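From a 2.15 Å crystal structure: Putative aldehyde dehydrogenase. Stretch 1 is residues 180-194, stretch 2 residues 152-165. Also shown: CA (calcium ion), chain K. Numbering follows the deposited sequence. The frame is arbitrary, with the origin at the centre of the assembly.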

# COMPACT_ATOMS: atom_id res chain seq x y z
N VAL A 180 -29.34 -3.94 10.14
CA VAL A 180 -29.82 -3.18 8.99
C VAL A 180 -31.23 -2.64 9.19
O VAL A 180 -32.15 -3.38 9.54
CB VAL A 180 -29.76 -4.04 7.71
CG1 VAL A 180 -30.21 -3.23 6.51
CG2 VAL A 180 -28.35 -4.59 7.50
N LYS A 181 -31.39 -1.34 8.97
CA LYS A 181 -32.70 -0.71 8.96
C LYS A 181 -32.99 -0.19 7.56
O LYS A 181 -32.69 0.97 7.25
CB LYS A 181 -32.76 0.43 9.99
CG LYS A 181 -34.10 0.58 10.70
CD LYS A 181 -35.24 0.88 9.74
CE LYS A 181 -35.07 2.23 9.06
NZ LYS A 181 -36.21 2.55 8.16
N PRO A 182 -33.58 -1.03 6.71
CA PRO A 182 -33.89 -0.64 5.33
C PRO A 182 -35.08 0.31 5.25
O PRO A 182 -35.78 0.51 6.25
CB PRO A 182 -34.19 -1.98 4.65
CG PRO A 182 -34.73 -2.83 5.75
CD PRO A 182 -33.99 -2.42 6.99
N ALA A 183 -35.31 0.88 4.07
CA ALA A 183 -36.33 1.91 3.90
C ALA A 183 -37.75 1.35 3.91
O ALA A 183 -38.01 0.28 3.35
CB ALA A 183 -36.09 2.67 2.60
N GLU A 184 -38.66 2.08 4.53
CA GLU A 184 -40.05 1.65 4.64
C GLU A 184 -40.78 1.70 3.30
O GLU A 184 -41.81 1.05 3.12
CB GLU A 184 -40.79 2.52 5.67
CG GLU A 184 -40.72 4.02 5.42
CD GLU A 184 -39.51 4.67 6.07
OE1 GLU A 184 -38.40 4.10 6.00
OE2 GLU A 184 -39.68 5.76 6.67
N ASP A 185 -40.24 2.48 2.36
CA ASP A 185 -40.88 2.62 1.06
C ASP A 185 -40.48 1.50 0.10
O ASP A 185 -41.18 1.24 -0.87
CB ASP A 185 -40.53 3.99 0.46
CG ASP A 185 -41.31 5.12 1.10
OD1 ASP A 185 -42.55 5.05 1.11
OD2 ASP A 185 -40.67 6.07 1.61
N ALA A 186 -39.36 0.84 0.39
CA ALA A 186 -38.91 -0.30 -0.40
C ALA A 186 -37.81 -1.07 0.32
O ALA A 186 -36.71 -0.56 0.52
CB ALA A 186 -38.41 0.15 -1.78
N CYS A 187 -38.10 -2.31 0.71
CA CYS A 187 -37.12 -3.12 1.43
C CYS A 187 -37.37 -4.62 1.31
O CYS A 187 -36.70 -5.42 1.97
CB CYS A 187 -37.10 -2.73 2.91
SG CYS A 187 -38.65 -3.01 3.80
N LEU A 188 -38.31 -5.02 0.46
CA LEU A 188 -38.67 -6.43 0.34
C LEU A 188 -37.55 -7.25 -0.28
O LEU A 188 -37.39 -8.43 0.04
CB LEU A 188 -39.95 -6.59 -0.49
CG LEU A 188 -41.26 -6.27 0.24
CD1 LEU A 188 -42.45 -6.66 -0.61
CD2 LEU A 188 -41.30 -6.96 1.59
N SER A 189 -36.76 -6.64 -1.16
CA SER A 189 -35.65 -7.34 -1.80
C SER A 189 -34.58 -7.70 -0.77
O SER A 189 -34.04 -8.81 -0.80
CB SER A 189 -35.05 -6.48 -2.91
OG SER A 189 -34.45 -5.31 -2.39
N VAL A 190 -34.30 -6.78 0.13
CA VAL A 190 -33.27 -6.96 1.16
C VAL A 190 -33.60 -8.15 2.06
O VAL A 190 -32.71 -8.92 2.43
CB VAL A 190 -33.10 -5.68 1.99
CG1 VAL A 190 -32.31 -5.95 3.27
CG2 VAL A 190 -32.42 -4.60 1.16
N LEU A 191 -34.88 -8.30 2.40
CA LEU A 191 -35.33 -9.41 3.23
C LEU A 191 -35.03 -10.76 2.58
O LEU A 191 -34.66 -11.72 3.26
CB LEU A 191 -36.83 -9.29 3.52
CG LEU A 191 -37.28 -8.02 4.25
CD1 LEU A 191 -38.79 -7.94 4.30
CD2 LEU A 191 -36.69 -7.98 5.65
N ARG A 192 -35.20 -10.83 1.27
CA ARG A 192 -34.95 -12.06 0.52
C ARG A 192 -33.46 -12.35 0.44
O ARG A 192 -33.04 -13.51 0.43
CB ARG A 192 -35.56 -11.97 -0.88
CG ARG A 192 -35.44 -13.25 -1.69
CD ARG A 192 -36.12 -14.41 -0.99
NE ARG A 192 -36.01 -15.66 -1.75
CZ ARG A 192 -35.09 -16.58 -1.53
NH1 ARG A 192 -34.18 -16.41 -0.58
NH2 ARG A 192 -35.06 -17.68 -2.28
N VAL A 193 -32.66 -11.29 0.39
CA VAL A 193 -31.20 -11.43 0.32
C VAL A 193 -30.68 -12.04 1.62
O VAL A 193 -29.74 -12.83 1.60
CB VAL A 193 -30.54 -10.06 0.05
CG1 VAL A 193 -29.02 -10.17 0.14
CG2 VAL A 193 -30.96 -9.54 -1.32
N ALA A 194 -31.31 -11.68 2.73
CA ALA A 194 -30.93 -12.20 4.04
C ALA A 194 -31.09 -13.72 4.09
O ALA A 194 -30.29 -14.41 4.72
CB ALA A 194 -31.76 -11.54 5.13
CA CA K . -42.95 0.09 -2.36
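Stretch 2 (152-165) GHIVPWNYPMQIFG

Parallel strands in an alpha/beta fold are commonly followed by helices that pack on the same sheet, and the segment 152-165 of this putative aldehyde dehydrogenase shows how such a unit lies on its neighbour, 180-194. Each stretch enters as a strand, passes through a short loop and leaves as a helix. The strands, beginning at Gly-152 and Val-180 within this window, run parallel, with 9° between their directions and a closest axial approach of 4.8 Å. Register pairs Val-180 with His-153 (CA to CA 4.6 Å) and Lys-181 with Ile-154 (CA to CA 5.1 Å). As expected of parallel strands, one residue bonds to two on its partner: Lys-181 N donates to His-153 O at 2.8 Å, nearly straight at 167°, while Val-155 N reaches Lys-181 O in a weak bond of 3.4 Å.

Beyond this point the ladder gives way to water. Ala-183 N lies 2.8 Å from Val-155 O, but the angle is too poor for a hydrogen bond; the amide donates instead to water 1, also at 2.8 Å. The same water lies 2.9 Å from Pro-156 O and 2.6 Å from Ala-186 O, close enough to donate to either, and so links the two loops where their backbones no longer pair directly. The helices that follow, 160-165 after the N-cap Tyr-159 and 188-194 after the N-cap Cys-187, cross at 50° with their axes 9.2 Å apart at closest approach.

Side chains extend the pairing. On the sheet face shared by Val-180 and His-153, Val-180 CG1 meets Val-155 CG2 at 4.1 Å, and Val-180 CG2 lies 4.0 Å from Phe-164 CE2, tying strand to helix. The other face carries Lys-181 and Ile-154, with Lys-181 CB 3.9 Å from Ile-154 CD1.

In the loops, small residues allow close approach. Ala-183 CB sits 3.7 Å from Trp-157 CB and lies at the edge of the indole, near its plane; Ala-186 CB approaches Trp-157 CB at 3.8 Å. Nearby, the carbonyl of Asp-185 binds the calcium ion, O to CA 2.6 Å.

Between the helices, Phe-164 has the largest area covered by the opposing stretch. With chi1 at t, Phe-164 receives Val-190 CG1 at 3.6 Å from Phe-164 CD2 and Val-193 CG1 at 3.7 Å from Phe-164 CE1. Val-190 CG2 also reaches Pro-160 CB at 4.2 Å, while Ser-189 OG rests 3.5 Å from both Pro-160 CB and Met-161 CG.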

# COMPACT_ATOMS: atom_id res chain seq x y z
N GLY A 152 -24.09 -0.55 12.06
CA GLY A 152 -25.46 -0.20 11.74
C GLY A 152 -25.57 0.29 10.31
O GLY A 152 -24.70 1.03 9.83
N HIS A 153 -26.64 -0.10 9.62
CA HIS A 153 -26.79 0.23 8.21
C HIS A 153 -28.16 0.83 7.91
O HIS A 153 -29.18 0.17 8.08
CB HIS A 153 -26.56 -1.01 7.35
CG HIS A 153 -25.23 -1.66 7.57
ND1 HIS A 153 -24.15 -1.45 6.75
CD2 HIS A 153 -24.81 -2.52 8.53
CE1 HIS A 153 -23.12 -2.15 7.19
NE2 HIS A 153 -23.49 -2.81 8.27
N ILE A 154 -28.17 2.08 7.47
CA ILE A 154 -29.40 2.73 7.04
C ILE A 154 -29.46 2.70 5.52
O ILE A 154 -28.67 3.37 4.84
CB ILE A 154 -29.50 4.17 7.57
CG1 ILE A 154 -29.26 4.20 9.08
CG2 ILE A 154 -30.86 4.77 7.23
CD1 ILE A 154 -30.28 3.41 9.88
N VAL A 155 -30.39 1.93 4.98
CA VAL A 155 -30.49 1.73 3.54
C VAL A 155 -31.76 2.39 3.00
O VAL A 155 -32.85 2.17 3.53
CB VAL A 155 -30.46 0.23 3.19
CG1 VAL A 155 -30.52 0.02 1.69
CG2 VAL A 155 -29.21 -0.41 3.78
N PRO A 156 -31.62 3.21 1.95
CA PRO A 156 -32.76 3.91 1.36
C PRO A 156 -33.55 3.07 0.36
O PRO A 156 -33.24 1.90 0.14
CB PRO A 156 -32.10 5.11 0.66
CG PRO A 156 -30.75 4.61 0.29
CD PRO A 156 -30.34 3.62 1.35
N TRP A 157 -34.56 3.68 -0.25
CA TRP A 157 -35.53 2.97 -1.08
C TRP A 157 -35.18 2.96 -2.57
O TRP A 157 -35.75 2.18 -3.33
CB TRP A 157 -36.92 3.57 -0.89
CG TRP A 157 -36.92 5.08 -0.93
CD1 TRP A 157 -36.94 5.92 0.15
CD2 TRP A 157 -36.87 5.91 -2.09
NE1 TRP A 157 -36.92 7.22 -0.27
CE2 TRP A 157 -36.88 7.25 -1.64
CE3 TRP A 157 -36.83 5.67 -3.46
CZ2 TRP A 157 -36.84 8.33 -2.52
CZ3 TRP A 157 -36.80 6.74 -4.33
CH2 TRP A 157 -36.80 8.06 -3.86
N ASN A 158 -34.26 3.82 -2.99
CA ASN A 158 -33.99 4.00 -4.41
C ASN A 158 -33.13 2.89 -5.00
O ASN A 158 -33.33 2.49 -6.15
CB ASN A 158 -33.33 5.37 -4.66
CG ASN A 158 -32.03 5.55 -3.90
OD1 ASN A 158 -31.80 4.90 -2.88
ND2 ASN A 158 -31.18 6.43 -4.40
N TYR A 159 -32.17 2.39 -4.22
CA TYR A 159 -31.39 1.22 -4.63
C TYR A 159 -31.20 0.28 -3.44
O TYR A 159 -30.09 0.19 -2.91
CB TYR A 159 -30.03 1.63 -5.19
CG TYR A 159 -30.09 2.43 -6.47
CD1 TYR A 159 -30.14 1.80 -7.71
CD2 TYR A 159 -30.08 3.82 -6.44
CE1 TYR A 159 -30.19 2.54 -8.89
CE2 TYR A 159 -30.13 4.56 -7.61
CZ TYR A 159 -30.19 3.92 -8.83
OH TYR A 159 -30.24 4.66 -9.98
N PRO A 160 -32.27 -0.41 -3.02
CA PRO A 160 -32.21 -1.32 -1.87
C PRO A 160 -31.09 -2.36 -1.96
O PRO A 160 -30.28 -2.45 -1.04
CB PRO A 160 -33.58 -1.99 -1.88
CG PRO A 160 -34.47 -0.99 -2.52
CD PRO A 160 -33.63 -0.34 -3.59
N MET A 161 -31.05 -3.11 -3.05
CA MET A 161 -30.05 -4.17 -3.20
C MET A 161 -28.64 -3.64 -3.39
O MET A 161 -27.70 -4.13 -2.76
CB MET A 161 -30.41 -5.08 -4.37
CG MET A 161 -31.50 -6.09 -4.08
SD MET A 161 -31.72 -7.26 -5.43
CE MET A 161 -32.18 -6.16 -6.77
N GLN A 162 -28.48 -2.64 -4.25
CA GLN A 162 -27.15 -2.13 -4.58
C GLN A 162 -26.46 -1.51 -3.37
O GLN A 162 -25.28 -1.76 -3.13
CB GLN A 162 -27.24 -1.09 -5.70
CG GLN A 162 -27.50 -1.67 -7.08
CD GLN A 162 -26.62 -1.05 -8.14
OE1 GLN A 162 -25.42 -0.85 -7.92
NE2 GLN A 162 -27.20 -0.73 -9.29
N ILE A 163 -27.20 -0.72 -2.61
CA ILE A 163 -26.65 -0.03 -1.45
C ILE A 163 -26.45 -1.02 -0.30
O ILE A 163 -25.50 -0.90 0.47
CB ILE A 163 -27.54 1.16 -1.06
CG1 ILE A 163 -27.58 2.16 -2.22
CG2 ILE A 163 -27.02 1.83 0.20
CD1 ILE A 163 -28.65 3.21 -2.09
N PHE A 164 -27.34 -1.99 -0.19
CA PHE A 164 -27.16 -3.09 0.76
C PHE A 164 -25.86 -3.82 0.45
O PHE A 164 -25.08 -4.13 1.34
CB PHE A 164 -28.35 -4.06 0.70
CG PHE A 164 -28.25 -5.20 1.68
CD1 PHE A 164 -27.63 -6.39 1.33
CD2 PHE A 164 -28.81 -5.09 2.94
CE1 PHE A 164 -27.56 -7.44 2.23
CE2 PHE A 164 -28.74 -6.13 3.85
CZ PHE A 164 -28.11 -7.31 3.49
N GLY A 165 -25.63 -4.07 -0.84
CA GLY A 165 -24.45 -4.79 -1.28
C GLY A 165 -23.14 -4.09 -0.99
O GLY A 165 -22.17 -4.73 -0.59
O HOH W 1 -34.36 -0.33 1.70
O HOH W 2 -43.39 2.36 -3.12
O HOH W 3 -43.97 0.75 -0.12